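PA1221 (Pseudomonas aeruginosa, PDB 4DG8) belongs to the ANL superfamily of AMP-binding enzymes, holds adenosine monophosphate in its pocket and probably carries a phosphopantetheine attachment domain. Local coordinates at residues R43-Y55 and A225-L237. Sequence-based numbering, arbitrary orientation.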
ATOM      1  N   ARG A  43     -23.835  -6.117 -13.486  1.00 24.84           N
ATOM      2  CA  ARG A  43     -22.677  -5.272 -13.816  1.00 30.83           C
ATOM      3  C   ARG A  43     -21.339  -6.041 -13.693  1.00 31.28           C
ATOM      4  O   ARG A  43     -21.233  -7.007 -12.954  1.00 23.65           O
ATOM      5  CB  ARG A  43     -22.619  -4.049 -12.902  1.00 33.19           C
ATOM      6  CG  ARG A  43     -23.503  -2.877 -13.293  1.00 38.48           C
ATOM      7  CD  ARG A  43     -23.129  -1.676 -12.430  1.00 48.79           C
ATOM      8  NE  ARG A  43     -23.873  -0.465 -12.765  1.00 63.53           N
ATOM      9  CZ  ARG A  43     -23.669   0.715 -12.185  1.00 70.65           C
ATOM     10  NH1 ARG A  43     -22.742   0.840 -11.244  1.00 71.52           N
ATOM     11  NH2 ARG A  43     -24.386   1.772 -12.543  1.00 71.22           N
ATOM     12  N   GLU A  44     -20.320  -5.592 -14.416  1.00 26.01           N
ATOM     13  CA  GLU A  44     -19.028  -6.273 -14.442  1.00 32.59           C
ATOM     14  C   GLU A  44     -18.157  -5.933 -13.207  1.00 24.87           C
ATOM     15  O   GLU A  44     -17.792  -4.779 -12.972  1.00 34.61           O
ATOM     16  CB  GLU A  44     -18.321  -5.861 -15.731  1.00 30.94           C
ATOM     17  CG  GLU A  44     -17.089  -6.622 -16.058  1.00 39.92           C
ATOM     18  CD  GLU A  44     -16.519  -6.187 -17.387  1.00 41.38           C
ATOM     19  OE1 GLU A  44     -16.640  -4.991 -17.709  1.00 37.98           O
ATOM     20  OE2 GLU A  44     -15.966  -7.038 -18.113  1.00 48.66           O
ATOM     21  N   ALA A  45     -17.889  -6.940 -12.387  1.00 28.05           N
ATOM     22  CA  ALA A  45     -17.083  -6.783 -11.173  1.00 25.26           C
ATOM     23  C   ALA A  45     -15.580  -6.948 -11.402  1.00 29.76           C
ATOM     24  O   ALA A  45     -14.764  -6.341 -10.716  1.00 29.68           O
ATOM     25  CB  ALA A  45     -17.569  -7.737 -10.098  1.00 22.96           C
ATOM     26  N   ILE A  46     -15.231  -7.840 -12.323  1.00 33.94           N
ATOM     27  CA  ILE A  46     -13.840  -8.170 -12.609  1.00 28.82           C
ATOM     28  C   ILE A  46     -13.678  -8.344 -14.112  1.00 22.91           C
ATOM     29  O   ILE A  46     -14.432  -9.082 -14.731  1.00 26.81           O
ATOM     30  CB  ILE A  46     -13.433  -9.518 -11.965  1.00 22.48           C
ATOM     31  CG1 ILE A  46     -13.588  -9.507 -10.442  1.00 25.31           C
ATOM     32  CG2 ILE A  46     -12.010  -9.879 -12.328  1.00 24.38           C
ATOM     33  CD1 ILE A  46     -13.298 -10.882  -9.817  1.00 28.15           C
ATOM     34  N   ARG A  47     -12.671  -7.704 -14.688  1.00 24.44           N
ATOM     35  CA  ARG A  47     -12.325  -7.954 -16.076  1.00 22.04           C
ATOM     36  C   ARG A  47     -10.901  -8.472 -16.166  1.00 25.68           C
ATOM     37  O   ARG A  47      -9.958  -7.800 -15.735  1.00 27.77           O
ATOM     38  CB  ARG A  47     -12.457  -6.680 -16.923  1.00 23.35           C
ATOM     39  CG  ARG A  47     -11.814  -6.814 -18.324  1.00 26.60           C
ATOM     40  CD  ARG A  47     -12.690  -7.600 -19.278  1.00 36.56           C
ATOM     41  NE  ARG A  47     -13.852  -6.801 -19.631  1.00 43.06           N
ATOM     42  CZ  ARG A  47     -13.975  -6.104 -20.755  1.00 43.38           C
ATOM     43  NH1 ARG A  47     -13.021  -6.146 -21.681  1.00 37.83           N
ATOM     44  NH2 ARG A  47     -15.069  -5.383 -20.958  1.00 40.34           N
ATOM     45  N   ASP A  48     -10.736  -9.659 -16.734  1.00 30.12           N
ATOM     46  CA  ASP A  48      -9.405 -10.248 -16.857  1.00 28.01           C
ATOM     47  C   ASP A  48      -9.178 -10.816 -18.262  1.00 31.73           C
ATOM     48  O   ASP A  48     -10.032 -10.643 -19.136  1.00 34.62           O
ATOM     49  CB  ASP A  48      -9.173 -11.284 -15.741  1.00 22.47           C
ATOM     50  CG  ASP A  48     -10.126 -12.481 -15.805  1.00 26.36           C
ATOM     51  OD1 ASP A  48     -10.732 -12.747 -16.875  1.00 22.71           O
ATOM     52  OD2 ASP A  48     -10.232 -13.191 -14.771  1.00 20.71           O
ATOM     53  N   ARG A  49      -8.040 -11.472 -18.505  1.00 25.03           N
ATOM     54  CA  ARG A  49      -7.770 -11.983 -19.860  1.00 30.51           C
ATOM     55  C   ARG A  49      -8.788 -13.035 -20.346  1.00 29.25           C
ATOM     56  O   ARG A  49      -8.916 -13.273 -21.558  1.00 24.99           O
ATOM     57  CB  ARG A  49      -6.339 -12.513 -19.995  1.00 29.62           C
ATOM     58  CG  ARG A  49      -6.031 -13.752 -19.156  1.00 40.07           C
ATOM     59  CD  ARG A  49      -4.536 -13.966 -19.060  1.00 45.84           C
ATOM     60  NE  ARG A  49      -4.187 -15.361 -18.811  1.00 63.87           N
ATOM     61  CZ  ARG A  49      -4.158 -16.301 -19.756  1.00 73.36           C
ATOM     62  NH1 ARG A  49      -4.475 -16.002 -21.014  1.00 70.95           N
ATOM     63  NH2 ARG A  49      -3.825 -17.548 -19.444  1.00 77.60           N
ATOM     64  N   PHE A  50      -9.490 -13.678 -19.414  1.00 30.35           N
ATOM     65  CA  PHE A  50     -10.453 -14.724 -19.783  1.00 29.29           C
ATOM     66  C   PHE A  50     -11.853 -14.206 -20.092  1.00 34.10           C
ATOM     67  O   PHE A  50     -12.676 -14.920 -20.672  1.00 36.29           O
ATOM     68  CB  PHE A  50     -10.558 -15.795 -18.680  1.00 27.39           C
ATOM     69  CG  PHE A  50      -9.236 -16.385 -18.288  1.00 37.74           C
ATOM     70  CD1 PHE A  50      -8.556 -17.226 -19.152  1.00 42.34           C
ATOM     71  CD2 PHE A  50      -8.671 -16.093 -17.064  1.00 34.24           C
ATOM     72  CE1 PHE A  50      -7.330 -17.759 -18.794  1.00 47.19           C
ATOM     73  CE2 PHE A  50      -7.450 -16.625 -16.701  1.00 40.78           C
ATOM     74  CZ  PHE A  50      -6.780 -17.460 -17.564  1.00 40.31           C
ATOM     75  N   GLY A  51     -12.157 -12.993 -19.662  1.00 37.01           N
ATOM     76  CA  GLY A  51     -13.539 -12.568 -19.738  1.00 39.87           C
ATOM     77  C   GLY A  51     -13.905 -11.668 -18.584  1.00 32.11           C
ATOM     78  O   GLY A  51     -13.059 -10.971 -18.037  1.00 34.20           O
ATOM     79  N   SER A  52     -15.189 -11.657 -18.244  1.00 34.61           N
ATOM     80  CA  SER A  52     -15.641 -10.920 -17.079  1.00 35.70           C
ATOM     81  C   SER A  52     -16.355 -11.805 -16.051  1.00 29.80           C
ATOM     82  O   SER A  52     -16.854 -12.882 -16.365  1.00 22.54           O
ATOM     83  CB  SER A  52     -16.521  -9.746 -17.495  1.00 38.68           C
ATOM     84  OG  SER A  52     -17.506 -10.155 -18.405  1.00 44.60           O
ATOM     85  N   VAL A  53     -16.363 -11.341 -14.810  1.00 23.80           N
ATOM     86  CA  VAL A  53     -17.156 -11.957 -13.761  1.00 27.33           C
ATOM     87  C   VAL A  53     -18.091 -10.852 -13.260  1.00 25.93           C
ATOM     88  O   VAL A  53     -17.632  -9.741 -12.996  1.00 25.75           O
ATOM     89  CB  VAL A  53     -16.243 -12.460 -12.592  1.00 33.10           C
ATOM     90  CG1 VAL A  53     -17.059 -12.824 -11.371  1.00 23.63           C
ATOM     91  CG2 VAL A  53     -15.384 -13.653 -13.022  1.00 33.37           C
ATOM     92  N   ASP A  54     -19.388 -11.125 -13.135  1.00 21.40           N
ATOM     93  CA  ASP A  54     -20.275 -10.080 -12.609  1.00 21.10           C
ATOM     94  C   ASP A  54     -20.455 -10.171 -11.085  1.00 24.61           C
ATOM     95  O   ASP A  54     -19.973 -11.111 -10.450  1.00 34.36           O
ATOM     96  CB  ASP A  54     -21.614  -9.985 -13.391  1.00 26.62           C
ATOM     97  CG  ASP A  54     -22.552 -11.177 -13.160  1.00 27.60           C
ATOM     98  OD1 ASP A  54     -22.485 -11.821 -12.107  1.00 27.56           O
ATOM     99  OD2 ASP A  54     -23.396 -11.444 -14.041  1.00 35.04           O
ATOM    100  N   TYR A  55     -21.141  -9.191 -10.509  1.00 27.29           N
ATOM    101  CA  TYR A  55     -21.279  -9.115  -9.064  1.00 24.81           C
ATOM    102  C   TYR A  55     -21.881 -10.378  -8.464  1.00 36.61           C
ATOM    103  O   TYR A  55     -21.311 -10.940  -7.537  1.00 35.01           O
ATOM    104  CB  TYR A  55     -22.048  -7.863  -8.636  1.00 27.55           C
ATOM    105  CG  TYR A  55     -21.131  -6.666  -8.515  1.00 28.64           C
ATOM    106  CD1 TYR A  55     -20.752  -5.944  -9.645  1.00 32.50           C
ATOM    107  CD2 TYR A  55     -20.601  -6.286  -7.281  1.00 21.72           C
ATOM    108  CE1 TYR A  55     -19.884  -4.856  -9.548  1.00 31.01           C
ATOM    109  CE2 TYR A  55     -19.733  -5.185  -7.172  1.00 21.26           C
ATOM    110  CZ  TYR A  55     -19.376  -4.491  -8.312  1.00 28.19           C
ATOM    111  OH  TYR A  55     -18.531  -3.418  -8.228  1.00 31.62           O
ATOM    112  N   ALA A 225     -13.265   0.123  -6.660  1.00 23.00           N
ATOM    113  CA  ALA A 225     -14.201  -0.430  -7.641  1.00 23.52           C
ATOM    114  C   ALA A 225     -15.363  -1.170  -7.012  1.00 25.07           C
ATOM    115  O   ALA A 225     -16.534  -0.799  -7.204  1.00 26.12           O
ATOM    116  CB  ALA A 225     -13.474  -1.385  -8.587  1.00 18.95           C
ATOM    117  N   LEU A 226     -15.048  -2.218  -6.246  1.00 19.07           N
ATOM    118  CA  LEU A 226     -16.103  -3.157  -5.856  1.00 15.04           C
ATOM    119  C   LEU A 226     -17.115  -2.549  -4.883  1.00 24.58           C
ATOM    120  O   LEU A 226     -18.263  -2.974  -4.822  1.00 23.58           O
ATOM    121  CB  LEU A 226     -15.511  -4.443  -5.262  1.00 18.55           C
ATOM    122  CG  LEU A 226     -14.689  -5.327  -6.208  1.00 21.75           C
ATOM    123  CD1 LEU A 226     -14.088  -6.478  -5.428  1.00 16.40           C
ATOM    124  CD2 LEU A 226     -15.575  -5.856  -7.338  1.00 17.31           C
ATOM    125  N   LEU A 227     -16.689  -1.570  -4.098  1.00 25.44           N
ATOM    126  CA  LEU A 227     -17.613  -0.957  -3.154  1.00 21.94           C
ATOM    127  C   LEU A 227     -18.444   0.149  -3.820  1.00 24.47           C
ATOM    128  O   LEU A 227     -19.360   0.716  -3.217  1.00 25.07           O
ATOM    129  CB  LEU A 227     -16.864  -0.460  -1.903  1.00 22.09           C
ATOM    130  CG  LEU A 227     -16.141  -1.581  -1.154  1.00 26.66           C
ATOM    131  CD1 LEU A 227     -15.525  -1.045   0.126  1.00 28.25           C
ATOM    132  CD2 LEU A 227     -17.091  -2.773  -0.853  1.00 18.06           C
ATOM    133  N   ASN A 228     -18.073   0.499  -5.049  1.00 27.82           N
ATOM    134  CA  ASN A 228     -18.875   1.402  -5.881  1.00 24.12           C
ATOM    135  C   ASN A 228     -19.669   0.836  -7.067  1.00 29.60           C
ATOM    136  O   ASN A 228     -20.211   1.605  -7.863  1.00 26.91           O
ATOM    137  CB  ASN A 228     -18.088   2.663  -6.228  1.00 21.92           C
ATOM    138  CG  ASN A 228     -17.747   3.452  -4.988  1.00 28.54           C
ATOM    139  OD1 ASN A 228     -18.621   4.092  -4.391  1.00 25.47           O
ATOM    140  ND2 ASN A 228     -16.492   3.354  -4.545  1.00 29.34           N
ATOM    141  N   GLY A 229     -19.692  -0.486  -7.224  1.00 23.26           N
ATOM    142  CA  GLY A 229     -20.368  -1.076  -8.374  1.00 25.59           C
ATOM    143  C   GLY A 229     -19.526  -0.964  -9.644  1.00 32.20           C
ATOM    144  O   GLY A 229     -20.039  -1.126 -10.758  1.00 30.24           O
ATOM    145  N   GLY A 230     -18.234  -0.689  -9.467  1.00 27.52           N
ATOM    146  CA  GLY A 230     -17.293  -0.569 -10.576  1.00 17.74           C
ATOM    147  C   GLY A 230     -16.645  -1.897 -10.919  1.00 21.59           C
ATOM    148  O   GLY A 230     -17.106  -2.957 -10.482  1.00 17.86           O
ATOM    149  N   CYS A 231     -15.581  -1.851 -11.713  1.00 24.70           N
ATOM    150  CA  CYS A 231     -14.938  -3.077 -12.181  1.00 23.21           C
ATOM    151  C   CYS A 231     -13.456  -3.119 -11.852  1.00 24.68           C
ATOM    152  O   CYS A 231     -12.728  -2.152 -12.074  1.00 23.83           O
ATOM    153  CB  CYS A 231     -15.118  -3.252 -13.697  1.00 25.02           C
ATOM    154  SG  CYS A 231     -14.470  -4.826 -14.336  1.00 25.62           S
ATOM    155  N   CYS A 232     -13.008  -4.256 -11.337  1.00 23.59           N
ATOM    156  CA  CYS A 232     -11.592  -4.447 -11.149  1.00 17.41           C
ATOM    157  C   CYS A 232     -11.047  -4.915 -12.486  1.00 19.09           C
ATOM    158  O   CYS A 232     -11.320  -6.035 -12.925  1.00 22.78           O
ATOM    159  CB  CYS A 232     -11.356  -5.540 -10.098  1.00 17.60           C
ATOM    160  SG  CYS A 232     -11.770  -5.002  -8.445  1.00 21.28           S
ATOM    161  N   VAL A 233     -10.229  -4.072 -13.103  1.00 20.13           N
ATOM    162  CA  VAL A 233      -9.606  -4.418 -14.365  1.00 19.20           C
ATOM    163  C   VAL A 233      -8.203  -4.877 -14.016  1.00 23.68           C
ATOM    164  O   VAL A 233      -7.303  -4.058 -13.792  1.00 30.50           O
ATOM    165  CB  VAL A 233      -9.504  -3.170 -15.260  1.00 18.91           C
ATOM    166  CG1 VAL A 233      -8.936  -3.534 -16.615  1.00 18.10           C
ATOM    167  CG2 VAL A 233     -10.891  -2.525 -15.418  1.00 17.83           C
ATOM    168  N   LEU A 234      -8.001  -6.189 -14.049  1.00 23.31           N
ATOM    169  CA  LEU A 234      -6.801  -6.779 -13.471  1.00 26.25           C
ATOM    170  C   LEU A 234      -5.690  -6.682 -14.477  1.00 25.33           C
ATOM    171  O   LEU A 234      -5.896  -7.003 -15.651  1.00 24.90           O
ATOM    172  CB  LEU A 234      -7.028  -8.258 -13.142  1.00 20.41           C
ATOM    173  CG  LEU A 234      -8.225  -8.654 -12.277  1.00 18.69           C
ATOM    174  CD1 LEU A 234      -8.189 -10.173 -12.011  1.00 18.81           C
ATOM    175  CD2 LEU A 234      -8.246  -7.875 -10.972  1.00 20.97           C
ATOM    176  N   ASN A 235      -4.494  -6.311 -14.040  1.00 23.49           N
ATOM    177  CA  ASN A 235      -3.398  -6.389 -14.968  1.00 25.62           C
ATOM    178  C   ASN A 235      -2.811  -7.780 -14.846  1.00 32.26           C
ATOM    179  O   ASN A 235      -1.966  -8.048 -13.986  1.00 29.41           O
ATOM    180  CB  ASN A 235      -2.304  -5.370 -14.616  1.00 21.94           C
ATOM    181  CG  ASN A 235      -1.017  -5.595 -15.427  1.00 25.42           C
ATOM    182  OD1 ASN A 235      -1.052  -6.209 -16.490  1.00 31.01           O
ATOM    183  ND2 ASN A 235       0.113  -5.110 -14.920  1.00 26.99           N
ATOM    184  N   ASP A 236      -3.250  -8.641 -15.760  1.00 27.44           N
ATOM    185  CA  ASP A 236      -2.674  -9.963 -16.015  1.00 28.03           C
ATOM    186  C   ASP A 236      -1.835  -9.976 -17.291  1.00 28.12           C
ATOM    187  O   ASP A 236      -1.580 -11.037 -17.862  1.00 32.24           O
ATOM    188  CB  ASP A 236      -3.739 -11.068 -16.009  1.00 26.52           C
ATOM    189  CG  ASP A 236      -4.947 -10.714 -16.846  1.00 26.51           C
ATOM    190  OD1 ASP A 236      -4.843  -9.759 -17.660  1.00 21.04           O
ATOM    191  OD2 ASP A 236      -5.980 -11.398 -16.692  1.00 25.86           O
ATOM    192  N   LEU A 237      -1.555  -8.793 -17.829  1.00 30.15           N
ATOM    193  CA  LEU A 237      -0.793  -8.681 -19.073  1.00 31.95           C
ATOM    194  C   LEU A 237       0.730  -8.749 -18.906  1.00 39.88           C
ATOM    195  O   LEU A 237       1.421  -9.400 -19.681  1.00 43.43           O
ATOM    196  CB  LEU A 237      -1.194  -7.412 -19.824  1.00 33.44           C
ATOM    197  CG  LEU A 237      -2.631  -7.456 -20.336  1.00 43.62           C
ATOM    198  CD1 LEU A 237      -2.961  -6.207 -21.130  1.00 48.57           C
ATOM    199  CD2 LEU A 237      -2.831  -8.693 -21.200  1.00 50.78           C
TER
HETATM  200  O   HOH W   1     -19.293  -2.465 -13.129  1.00 27.91           O
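Tyr55 and Asp236 reach across at opposite ends of this contact, each placed by its first torsion. With CG of Tyr55 roughly anti to the carbonyl carbon (chi1 -85°), the phenol end reaches in at the Gly229-Gly230 turn, where OH donates to Gly230 O at 2.7 Å. Ala45 CB lies over one face of that ring, offset toward the rim, while Leu226 O lies at its edge, in plane. Leu226 CD2 fills in beside them, 3.9 Å from Ala45 CB. At the other end, CG of Asp236 sits between its own backbone N and carbonyl carbon (chi1 48°), and OD2 takes the backbone N of Arg49 on its syn lone pair at 2.7 Å. Asp236 OD1 has a salt bridge with Arg252, so both carboxylate oxygens are engaged, which probably fixes the rotation of the group and would favour its ionised form.

Between these ends, strands 44-48 and 231-234 run parallel. Three nearly straight backbone bonds alternate from one strand to the other: Cys232 N to Ala45 O (2.8 Å, N-H...O angle 176°), Arg47 N to Cys232 O, and Leu234 N to Arg47 O. Side chains sort accordingly. Ile46 CG2 meets Leu234 CD1 at 3.8 Å on the face shared with Cys232, which Ile91 of helix 88-99 helps to cover; on the other, Cys231 SG lies 3.6 Å from Glu44 CG and 3.8 Å from Arg47 CB. A water bridges Glu44 O and Gly229 O by donating to both.

Ala45 and Ile46 both face Val53, whose O accepts from both their N atoms, a classic beta bulge. The contact thus forms the centre of a four-stranded mixed sheet, in which hairpin 44-54 adds to the parallel pair 231-234 and 206-209 within the AMP-binding family region.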